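Local coordinates for protein putative SnoaL-like polyketide cyclase (Shewanella denitrificans, PDB 3LZA) that is of uncharacterised function but is probably a SnoaL-like polyketide cyclase of the NTF2 clan, at residues G15-L20 / F67-E72. Numbering follows the deposited sequence.
Sequences GYIKAL and FDFNIE
I17, on helix 8-21, meets the ring of F69, on strand 66-77, and the pair is a worked example of apolar helix-on-sheet packing. From CB, which points at the strand, I17 forks. The methyl I17 CG2, anti to the backbone N, lies 4.1 Å from both CB and CD2 of F69. The other branch runs from CG1 to I17 CD1, which comes in at the edge of the ring, near its plane, and stops 4.0 Å from F69 CD2. One ring carbon thus receives both methyls. I71 CG1, from the same strand, covers one face of the F69 ring 3.8 Å above its plane, while M83 of the neighbouring strand 80-93 touches both I17 and F69. Two residues back along the strand, F67 repeats the inward direction: its CG is anti to the backbone N (chi1 -176°), and F67 CE2 reaches 4.3 Å from L20 CG. L20 O lies at the edge of the F67 ring, near its plane, 4.0 Å from F67 CE2. No hydrogen bond joins the segments. An N-terminal helix laid over a curved mixed sheet, with alternate strand residues facing it, is characteristic of the α+β cone of the NTF2-like fold.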
loop_
_atom_site.group_PDB
_atom_site.type_symbol
_atom_site.label_atom_id
_atom_site.label_comp_id
_atom_site.label_asym_id
_atom_site.label_seq_id
_atom_site.Cartn_x
_atom_site.Cartn_y
_atom_site.Cartn_z
ATOM N N GLY A 15 -6.500 -9.176 -14.810
ATOM C CA GLY A 15 -7.659 -10.034 -15.143
ATOM C C GLY A 15 -8.669 -10.025 -14.019
ATOM O O GLY A 15 -9.885 -9.989 -14.245
ATOM N N TYR A 16 -8.139 -10.076 -12.802
ATOM C CA TYR A 16 -8.931 -10.028 -11.578
ATOM C C TYR A 16 -9.607 -8.692 -11.422
ATOM O O TYR A 16 -10.824 -8.632 -11.257
ATOM C CB TYR A 16 -8.008 -10.337 -10.376
ATOM C CG TYR A 16 -8.677 -10.229 -9.040
ATOM C CD1 TYR A 16 -8.748 -9.021 -8.398
ATOM C CD2 TYR A 16 -9.251 -11.341 -8.420
ATOM C CE1 TYR A 16 -9.352 -8.902 -7.187
ATOM C CE2 TYR A 16 -9.876 -11.239 -7.194
ATOM C CZ TYR A 16 -9.949 -10.022 -6.576
ATOM O OH TYR A 16 -10.550 -9.872 -5.328
ATOM N N ILE A 17 -8.845 -7.603 -11.587
ATOM C CA ILE A 17 -9.410 -6.244 -11.505
ATOM C C ILE A 17 -10.438 -5.990 -12.645
ATOM O O ILE A 17 -11.433 -5.325 -12.471
ATOM C CB ILE A 17 -8.272 -5.183 -11.525
ATOM C CG1 ILE A 17 -7.459 -5.261 -10.214
ATOM C CG2 ILE A 17 -8.796 -3.785 -11.808
ATOM C CD1 ILE A 17 -8.226 -4.932 -8.981
ATOM N N LYS A 18 -10.193 -6.502 -13.824
ATOM C CA LYS A 18 -11.172 -6.328 -14.897
ATOM C C LYS A 18 -12.528 -6.960 -14.514
ATOM O O LYS A 18 -13.600 -6.298 -14.619
ATOM C CB LYS A 18 -10.608 -6.926 -16.197
ATOM C CG LYS A 18 -11.516 -6.771 -17.416
ATOM C CD LYS A 18 -10.763 -7.279 -18.677
ATOM C CE LYS A 18 -11.586 -7.073 -19.943
ATOM N NZ LYS A 18 -12.959 -7.517 -19.796
ATOM N N ALA A 19 -12.484 -8.197 -14.005
ATOM C CA ALA A 19 -13.708 -8.916 -13.594
ATOM C C ALA A 19 -14.398 -8.177 -12.435
ATOM O O ALA A 19 -15.614 -8.007 -12.432
ATOM C CB ALA A 19 -13.394 -10.424 -13.242
ATOM N N LEU A 20 -13.630 -7.715 -11.456
ATOM C CA LEU A 20 -14.215 -7.014 -10.319
ATOM C C LEU A 20 -14.897 -5.754 -10.791
ATOM O O LEU A 20 -16.019 -5.427 -10.319
ATOM C CB LEU A 20 -13.116 -6.642 -9.278
ATOM C CG LEU A 20 -13.481 -5.753 -8.069
ATOM C CD1 LEU A 20 -14.468 -6.431 -7.192
ATOM C CD2 LEU A 20 -12.174 -5.321 -7.265
ATOM N N PHE A 67 -17.694 2.027 -12.538
ATOM C CA PHE A 67 -16.757 1.565 -11.506
ATOM C C PHE A 67 -15.486 1.204 -12.234
ATOM O O PHE A 67 -15.509 0.348 -13.125
ATOM C CB PHE A 67 -17.277 0.312 -10.780
ATOM C CG PHE A 67 -16.407 -0.152 -9.669
ATOM C CD1 PHE A 67 -15.799 0.756 -8.799
ATOM C CD2 PHE A 67 -16.243 -1.501 -9.434
ATOM C CE1 PHE A 67 -14.975 0.297 -7.734
ATOM C CE2 PHE A 67 -15.402 -1.958 -8.406
ATOM C CZ PHE A 67 -14.771 -1.064 -7.577
ATOM N N ASP A 68 -14.398 1.903 -11.924
ATOM C CA ASP A 68 -13.094 1.621 -12.546
ATOM C C ASP A 68 -12.016 1.836 -11.515
ATOM O O ASP A 68 -12.175 2.621 -10.561
ATOM C CB ASP A 68 -12.847 2.553 -13.723
ATOM C CG ASP A 68 -13.723 2.230 -14.922
ATOM O OD1 ASP A 68 -13.382 1.302 -15.718
ATOM O OD2 ASP A 68 -14.737 2.918 -15.063
ATOM N N PHE A 69 -10.934 1.096 -11.674
ATOM C CA PHE A 69 -9.704 1.304 -10.915
ATOM C C PHE A 69 -8.678 1.824 -11.909
ATOM O O PHE A 69 -8.136 1.085 -12.796
ATOM C CB PHE A 69 -9.257 -0.015 -10.253
ATOM C CG PHE A 69 -8.026 0.086 -9.353
ATOM C CD1 PHE A 69 -7.618 1.292 -8.770
ATOM C CD2 PHE A 69 -7.307 -1.058 -9.068
ATOM C CE1 PHE A 69 -6.471 1.353 -7.935
ATOM C CE2 PHE A 69 -6.146 -1.021 -8.204
ATOM C CZ PHE A 69 -5.753 0.202 -7.630
ATOM N N ASN A 70 -8.487 3.132 -11.799
ATOM C CA ASN A 70 -7.544 3.900 -12.606
ATOM C C ASN A 70 -6.117 3.723 -12.019
ATOM O O ASN A 70 -5.791 4.293 -10.996
ATOM C CB ASN A 70 -8.027 5.355 -12.635
ATOM C CG ASN A 70 -9.445 5.480 -13.184
ATOM O OD1 ASN A 70 -10.385 6.019 -12.523
ATOM N ND2 ASN A 70 -9.629 4.972 -14.381
ATOM N N ILE A 71 -5.326 2.881 -12.670
ATOM C CA ILE A 71 -4.031 2.435 -12.146
ATOM C C ILE A 71 -2.884 3.366 -12.637
ATOM O O ILE A 71 -2.534 3.432 -13.851
ATOM C CB ILE A 71 -3.740 0.923 -12.470
ATOM C CG1 ILE A 71 -4.843 0.036 -11.842
ATOM C CG2 ILE A 71 -2.368 0.542 -11.935
ATOM C CD1 ILE A 71 -4.776 -1.397 -12.201
ATOM N N GLU A 72 -2.243 4.039 -11.685
ATOM C CA GLU A 72 -1.126 4.965 -11.986
ATOM C C GLU A 72 0.161 4.169 -12.145
ATOM O O GLU A 72 0.979 4.469 -13.022
ATOM C CB GLU A 72 -0.953 5.989 -10.863
ATOM C CG GLU A 72 -2.140 6.885 -10.688
ATOM C CD GLU A 72 -1.920 7.981 -9.643
ATOM O OE1 GLU A 72 -0.955 8.763 -9.791
ATOM O OE2 GLU A 72 -2.719 8.069 -8.683
#